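Local coordinates for protein phosphoribosylaminoimidazole carboxylase (Treponema denticola, PDB 5C5D) that catalyses the reversible carboxylation of 5-aminoimidazole ribonucleotide with carbon dioxide to give 4-carboxy-5-aminoimidazole ribonucleotide, a step of purine biosynthesis, at residues M1-D14 with Y53-G67. The protein carries 1 engineered substitution. Residues are numbered along the deposited sequence; the frame is centred on the assembly and turned at random.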
loop_
_atom_site.group_PDB
_atom_site.type_symbol
_atom_site.label_atom_id
_atom_site.label_comp_id
_atom_site.label_asym_id
_atom_site.label_seq_id
_atom_site.Cartn_x
_atom_site.Cartn_y
_atom_site.Cartn_z
ATOM N N MET D 1 13.684 -32.188 -32.074
ATOM C CA MET D 1 12.458 -31.533 -32.599
ATOM C C MET D 1 12.344 -30.099 -32.083
ATOM O O MET D 1 13.022 -29.684 -31.138
ATOM C CB MET D 1 11.202 -32.326 -32.217
ATOM C CG MET D 1 9.913 -31.885 -32.962
ATOM S SD MET D 1 8.486 -32.929 -32.661
ATOM C CE MET D 1 7.239 -32.003 -33.551
ATOM N N ARG D 2 11.474 -29.353 -32.738
ATOM C CA ARG D 2 11.326 -27.929 -32.526
ATOM C C ARG D 2 10.775 -27.599 -31.136
ATOM O O ARG D 2 10.160 -28.438 -30.486
ATOM C CB ARG D 2 10.401 -27.359 -33.606
ATOM C CG ARG D 2 10.842 -27.676 -35.053
ATOM C CD ARG D 2 12.214 -27.083 -35.391
ATOM N NE ARG D 2 12.226 -25.630 -35.220
ATOM C CZ ARG D 2 13.265 -24.918 -34.789
ATOM N NH1 ARG D 2 14.410 -25.509 -34.476
ATOM N NH2 ARG D 2 13.152 -23.602 -34.665
ATOM N N PRO D 3 11.002 -26.371 -30.683
ATOM C CA PRO D 3 10.473 -25.966 -29.386
ATOM C C PRO D 3 8.949 -26.015 -29.287
ATOM O O PRO D 3 8.252 -25.981 -30.302
ATOM C CB PRO D 3 10.985 -24.535 -29.241
ATOM C CG PRO D 3 12.288 -24.529 -30.015
ATOM C CD PRO D 3 11.967 -25.390 -31.214
ATOM N N LEU D 4 8.461 -26.113 -28.052
ATOM C CA LEU D 4 7.039 -26.128 -27.751
ATOM C C LEU D 4 6.796 -25.293 -26.499
ATOM O O LEU D 4 7.502 -25.440 -25.513
ATOM C CB LEU D 4 6.540 -27.560 -27.522
ATOM C CG LEU D 4 5.075 -27.664 -27.136
ATOM C CD1 LEU D 4 4.228 -27.161 -28.292
ATOM C CD2 LEU D 4 4.709 -29.096 -26.782
ATOM N N VAL D 5 5.784 -24.439 -26.523
ATOM C CA VAL D 5 5.390 -23.706 -25.343
ATOM C C VAL D 5 3.980 -24.137 -24.979
ATOM O O VAL D 5 3.076 -24.035 -25.793
ATOM C CB VAL D 5 5.397 -22.192 -25.560
ATOM C CG1 VAL D 5 4.852 -21.467 -24.329
ATOM C CG2 VAL D 5 6.795 -21.692 -25.869
ATOM N N ILE D 6 3.808 -24.612 -23.757
ATOM C CA ILE D 6 2.514 -25.013 -23.276
ATOM C C ILE D 6 1.983 -23.850 -22.466
ATOM O O ILE D 6 2.567 -23.480 -21.459
ATOM C CB ILE D 6 2.578 -26.274 -22.394
ATOM C CG1 ILE D 6 3.142 -27.466 -23.182
ATOM C CG2 ILE D 6 1.199 -26.563 -21.829
ATOM C CD1 ILE D 6 4.673 -27.580 -23.196
ATOM N N ILE D 7 0.863 -23.301 -22.918
ATOM C CA ILE D 7 0.198 -22.209 -22.212
ATOM C C ILE D 7 -0.923 -22.811 -21.418
ATOM O O ILE D 7 -1.897 -23.294 -22.000
ATOM C CB ILE D 7 -0.347 -21.160 -23.182
ATOM C CG1 ILE D 7 0.779 -20.650 -24.072
ATOM C CG2 ILE D 7 -0.991 -20.002 -22.402
ATOM C CD1 ILE D 7 0.299 -19.750 -25.208
ATOM N N LEU D 8 -0.781 -22.837 -20.096
ATOM C CA LEU D 8 -1.763 -23.484 -19.223
ATOM C C LEU D 8 -2.424 -22.468 -18.316
ATOM O O LEU D 8 -1.741 -21.758 -17.559
ATOM C CB LEU D 8 -1.093 -24.580 -18.386
ATOM C CG LEU D 8 -1.997 -25.211 -17.330
ATOM C CD1 LEU D 8 -3.222 -25.885 -17.934
ATOM C CD2 LEU D 8 -1.187 -26.196 -16.502
ATOM N N MET D 9 -3.750 -22.381 -18.396
ATOM C CA MET D 9 -4.478 -21.391 -17.623
ATOM C C MET D 9 -5.439 -22.068 -16.643
ATOM O O MET D 9 -5.942 -23.157 -16.912
ATOM C CB MET D 9 -5.251 -20.469 -18.571
ATOM C CG MET D 9 -6.451 -21.126 -19.149
ATOM S SD MET D 9 -7.178 -20.130 -20.492
ATOM C CE MET D 9 -6.145 -20.653 -21.848
ATOM N N GLY D 10 -5.696 -21.406 -15.521
ATOM C CA GLY D 10 -6.499 -21.989 -14.466
ATOM C C GLY D 10 -7.969 -21.993 -14.779
ATOM O O GLY D 10 -8.704 -22.808 -14.237
ATOM N N SER D 11 -8.388 -21.086 -15.650
ATOM C CA SER D 11 -9.797 -20.943 -15.998
ATOM C C SER D 11 -9.986 -20.484 -17.432
ATOM O O SER D 11 -9.206 -19.680 -17.946
ATOM C CB SER D 11 -10.463 -19.931 -15.061
ATOM O OG SER D 11 -11.734 -19.549 -15.543
ATOM N N SER D 12 -11.053 -20.963 -18.065
ATOM C CA SER D 12 -11.378 -20.498 -19.404
ATOM C C SER D 12 -11.611 -18.990 -19.426
ATOM O O SER D 12 -11.566 -18.377 -20.488
ATOM C CB SER D 12 -12.602 -21.224 -19.953
ATOM O OG SER D 12 -13.776 -20.943 -19.205
ATOM N N SER D 13 -11.838 -18.387 -18.262
ATOM C CA SER D 13 -12.062 -16.952 -18.220
ATOM C C SER D 13 -10.799 -16.199 -18.614
ATOM O O SER D 13 -10.877 -15.008 -18.948
ATOM C CB SER D 13 -12.538 -16.513 -16.827
ATOM O OG SER D 13 -11.535 -16.703 -15.838
ATOM N N ASP D 14 -9.647 -16.886 -18.571
ATOM C CA ASP D 14 -8.351 -16.297 -18.929
ATOM C C ASP D 14 -7.990 -16.416 -20.408
ATOM O O ASP D 14 -6.867 -16.081 -20.786
ATOM C CB ASP D 14 -7.189 -16.948 -18.135
ATOM C CG ASP D 14 -7.411 -16.996 -16.616
ATOM O OD1 ASP D 14 -7.693 -15.932 -16.044
ATOM O OD2 ASP D 14 -7.204 -18.094 -15.992
ATOM N N TYR D 53 3.019 -33.897 -21.659
ATOM C CA TYR D 53 3.941 -32.924 -22.274
ATOM C C TYR D 53 5.390 -33.204 -21.861
ATOM O O TYR D 53 6.313 -33.087 -22.673
ATOM C CB TYR D 53 3.572 -31.471 -21.919
ATOM C CG TYR D 53 2.307 -31.030 -22.634
ATOM C CD1 TYR D 53 2.280 -30.914 -24.018
ATOM C CD2 TYR D 53 1.166 -30.736 -21.924
ATOM C CE1 TYR D 53 1.129 -30.509 -24.682
ATOM C CE2 TYR D 53 0.003 -30.307 -22.574
ATOM C CZ TYR D 53 -0.005 -30.213 -23.946
ATOM O OH TYR D 53 -1.147 -29.818 -24.591
ATOM N N GLU D 54 5.583 -33.621 -20.620
ATOM C CA GLU D 54 6.939 -33.857 -20.096
ATOM C C GLU D 54 7.663 -35.009 -20.791
ATOM O O GLU D 54 8.906 -35.029 -20.858
ATOM C CB GLU D 54 6.878 -34.105 -18.590
ATOM C CG GLU D 54 6.756 -32.830 -17.769
ATOM C CD GLU D 54 7.991 -31.979 -17.843
ATOM O OE1 GLU D 54 8.972 -32.296 -17.126
ATOM O OE2 GLU D 54 7.989 -31.004 -18.632
ATOM N N ALA D 55 6.888 -35.962 -21.297
ATOM C CA ALA D 55 7.397 -37.130 -21.996
ATOM C C ALA D 55 7.868 -36.806 -23.429
ATOM O O ALA D 55 8.519 -37.625 -24.086
ATOM C CB ALA D 55 6.323 -38.198 -22.014
ATOM N N LEU D 56 7.572 -35.605 -23.917
ATOM C CA LEU D 56 8.001 -35.245 -25.272
ATOM C C LEU D 56 9.492 -34.861 -25.317
ATOM O O LEU D 56 9.950 -34.016 -24.559
ATOM C CB LEU D 56 7.155 -34.086 -25.807
ATOM C CG LEU D 56 5.630 -34.280 -25.773
ATOM C CD1 LEU D 56 4.950 -33.006 -26.218
ATOM C CD2 LEU D 56 5.152 -35.431 -26.625
ATOM N N ASP D 57 10.233 -35.484 -26.223
ATOM C CA ASP D 57 11.633 -35.127 -26.389
ATOM C C ASP D 57 11.772 -33.924 -27.312
ATOM O O ASP D 57 12.115 -34.059 -28.489
ATOM C CB ASP D 57 12.419 -36.320 -26.933
ATOM C CG ASP D 57 13.913 -36.006 -27.157
ATOM O OD1 ASP D 57 14.484 -35.120 -26.468
ATOM O OD2 ASP D 57 14.508 -36.664 -28.036
ATOM N N ARG D 58 11.500 -32.756 -26.757
ATOM C CA ARG D 58 11.702 -31.495 -27.439
ATOM C C ARG D 58 11.842 -30.423 -26.378
ATOM O O ARG D 58 11.355 -30.596 -25.271
ATOM C CB ARG D 58 10.536 -31.191 -28.371
ATOM C CG ARG D 58 9.219 -31.016 -27.665
ATOM C CD ARG D 58 8.056 -31.167 -28.669
ATOM N NE ARG D 58 7.981 -30.030 -29.579
ATOM C CZ ARG D 58 6.969 -29.780 -30.414
ATOM N NH1 ARG D 58 5.921 -30.593 -30.490
ATOM N NH2 ARG D 58 7.005 -28.679 -31.166
ATOM N N PRO D 59 12.526 -29.323 -26.700
ATOM C CA PRO D 59 12.660 -28.237 -25.728
ATOM C C PRO D 59 11.324 -27.628 -25.433
ATOM O O PRO D 59 10.628 -27.294 -26.381
ATOM C CB PRO D 59 13.556 -27.223 -26.434
ATOM C CG PRO D 59 14.046 -27.889 -27.667
ATOM C CD PRO D 59 13.169 -29.013 -27.985
ATOM N N LYS D 60 10.962 -27.498 -24.162
ATOM C CA LYS D 60 9.660 -26.934 -23.850
ATOM C C LYS D 60 9.709 -25.960 -22.717
ATOM O O LYS D 60 10.572 -26.031 -21.848
ATOM C CB LYS D 60 8.659 -28.040 -23.547
ATOM C CG LYS D 60 8.953 -28.931 -22.413
ATOM C CD LYS D 60 8.189 -30.264 -22.666
ATOM C CE LYS D 60 8.938 -31.433 -22.166
ATOM N NZ LYS D 60 10.205 -31.621 -22.843
ATOM N N LEU D 61 8.749 -25.044 -22.759
ATOM C CA LEU D 61 8.483 -24.118 -21.675
ATOM C C LEU D 61 6.997 -24.182 -21.349
ATOM O O LEU D 61 6.193 -24.454 -22.225
ATOM C CB LEU D 61 8.876 -22.689 -22.037
ATOM C CG LEU D 61 10.367 -22.436 -22.177
ATOM C CD1 LEU D 61 10.563 -21.047 -22.718
ATOM C CD2 LEU D 61 11.117 -22.605 -20.859
ATOM N N TYR D 62 6.661 -23.935 -20.089
ATOM C CA TYR D 62 5.278 -23.763 -19.684
ATOM C C TYR D 62 5.071 -22.322 -19.293
ATOM O O TYR D 62 5.883 -21.783 -18.547
ATOM C CB TYR D 62 4.949 -24.696 -18.516
ATOM C CG TYR D 62 5.132 -26.159 -18.856
ATOM C CD1 TYR D 62 6.390 -26.741 -18.830
ATOM C CD2 TYR D 62 4.050 -26.962 -19.180
ATOM C CE1 TYR D 62 6.561 -28.080 -19.149
ATOM C CE2 TYR D 62 4.201 -28.284 -19.473
ATOM C CZ TYR D 62 5.463 -28.854 -19.454
ATOM O OH TYR D 62 5.661 -30.187 -19.770
ATOM N N ILE D 63 4.007 -21.711 -19.797
ATOM C CA ILE D 63 3.604 -20.370 -19.357
ATOM C C ILE D 63 2.287 -20.562 -18.619
ATOM O O ILE D 63 1.302 -21.022 -19.206
ATOM C CB ILE D 63 3.470 -19.382 -20.517
ATOM C CG1 ILE D 63 4.803 -19.217 -21.239
ATOM C CG2 ILE D 63 2.964 -18.028 -20.014
ATOM C CD1 ILE D 63 4.703 -18.304 -22.496
ATOM N N THR D 64 2.268 -20.202 -17.339
ATOM C CA THR D 64 1.139 -20.480 -16.468
ATOM C C THR D 64 0.387 -19.219 -16.089
ATOM O O THR D 64 0.960 -18.225 -15.677
ATOM C CB THR D 64 1.617 -21.213 -15.220
ATOM O OG1 THR D 64 2.744 -20.487 -14.682
ATOM C CG2 THR D 64 2.002 -22.650 -15.592
ATOM N N ILE D 65 -0.914 -19.282 -16.315
ATOM C CA ILE D 65 -1.821 -18.142 -16.147
ATOM C C ILE D 65 -2.897 -18.416 -15.116
ATOM O O ILE D 65 -3.742 -19.247 -15.343
ATOM C CB ILE D 65 -2.535 -17.830 -17.457
ATOM C CG1 ILE D 65 -1.514 -17.535 -18.563
ATOM C CG2 ILE D 65 -3.453 -16.631 -17.322
ATOM C CD1 ILE D 65 -2.162 -17.611 -19.954
ATOM N N ALA D 66 -2.874 -17.724 -13.984
ATOM C CA ALA D 66 -3.908 -17.914 -12.989
ATOM C C ALA D 66 -4.170 -16.600 -12.282
ATOM O O ALA D 66 -3.225 -15.932 -11.857
ATOM C CB ALA D 66 -3.523 -18.966 -11.998
ATOM N N GLY D 67 -5.452 -16.259 -12.159
ATOM C CA GLY D 67 -5.823 -15.047 -11.461
ATOM C C GLY D 67 -5.968 -15.255 -9.972
ATOM O O GLY D 67 -5.766 -16.359 -9.447
HETATM O O HOH W 1 -7.347 -18.214 -13.136
#
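Ile6 wedges its side chain between two tyrosines of segment 53-67. Its CG1, set anti to the carbonyl carbon (chi1 -61°), stands over one face of the Tyr53 ring in a CH-pi contact, 3.7 Å from the ring centroid, while CD1 covers a face of Tyr62, likewise as CH-pi. Leu4 CD2 continues this apolar layer, lying 4.0 Å from Leu56 CD1. The opposite face of the sheet carries Val5, Ile7, Ile63 and Ile65: Val5 CG1 meets Ile63 CD1, and Ile7 CG2 reaches Ile65 CD1 at 3.6 Å.

Where the chain enters the strand, the Arg58 guanidinium is sandwiched, Leu4 CB over one face and Met1 CE over the opposite one. Its NE donates to Arg2 O at 2.8 Å (N-H...O 151°), and its NH2 bonds to Pro3 O from above the carbonyl plane. A bend at chi3 (-71°) turns the group onto these carbonyls; Glu31 adds a salt bridge.

Between these two layers, strands 4-9 and 60-65 run parallel, their axes 4.6 Å apart. Seven backbone hydrogen bonds link them from Leu4 N to Pro59 O through to Gly10 N to Ile65 O. Tyr62 OH is held by Glu54 OE2 at 2.7 Å, tying the strand back to the preceding helix, and Tyr53 OH bonds to Arg35. Helices 15-27 and 117-129 cover the Val5-Ile63 face.

Beyond the C-terminal ends of the strands, Asp14 OD2 accepts from Ser11 N, and a water bridges the same oxygen to Gly67 N, 2.9 Å from each. Ser11, Asp14 and Gly67 bind substrate. Strands 4-9 and 60-65 are thus adjacent in a parallel sheet of order 2-1-3-4-5, the strand order of a flavodoxin-like alpha/beta fold, with the AIR carboxylase substrate site at the C-terminal ends of its strands.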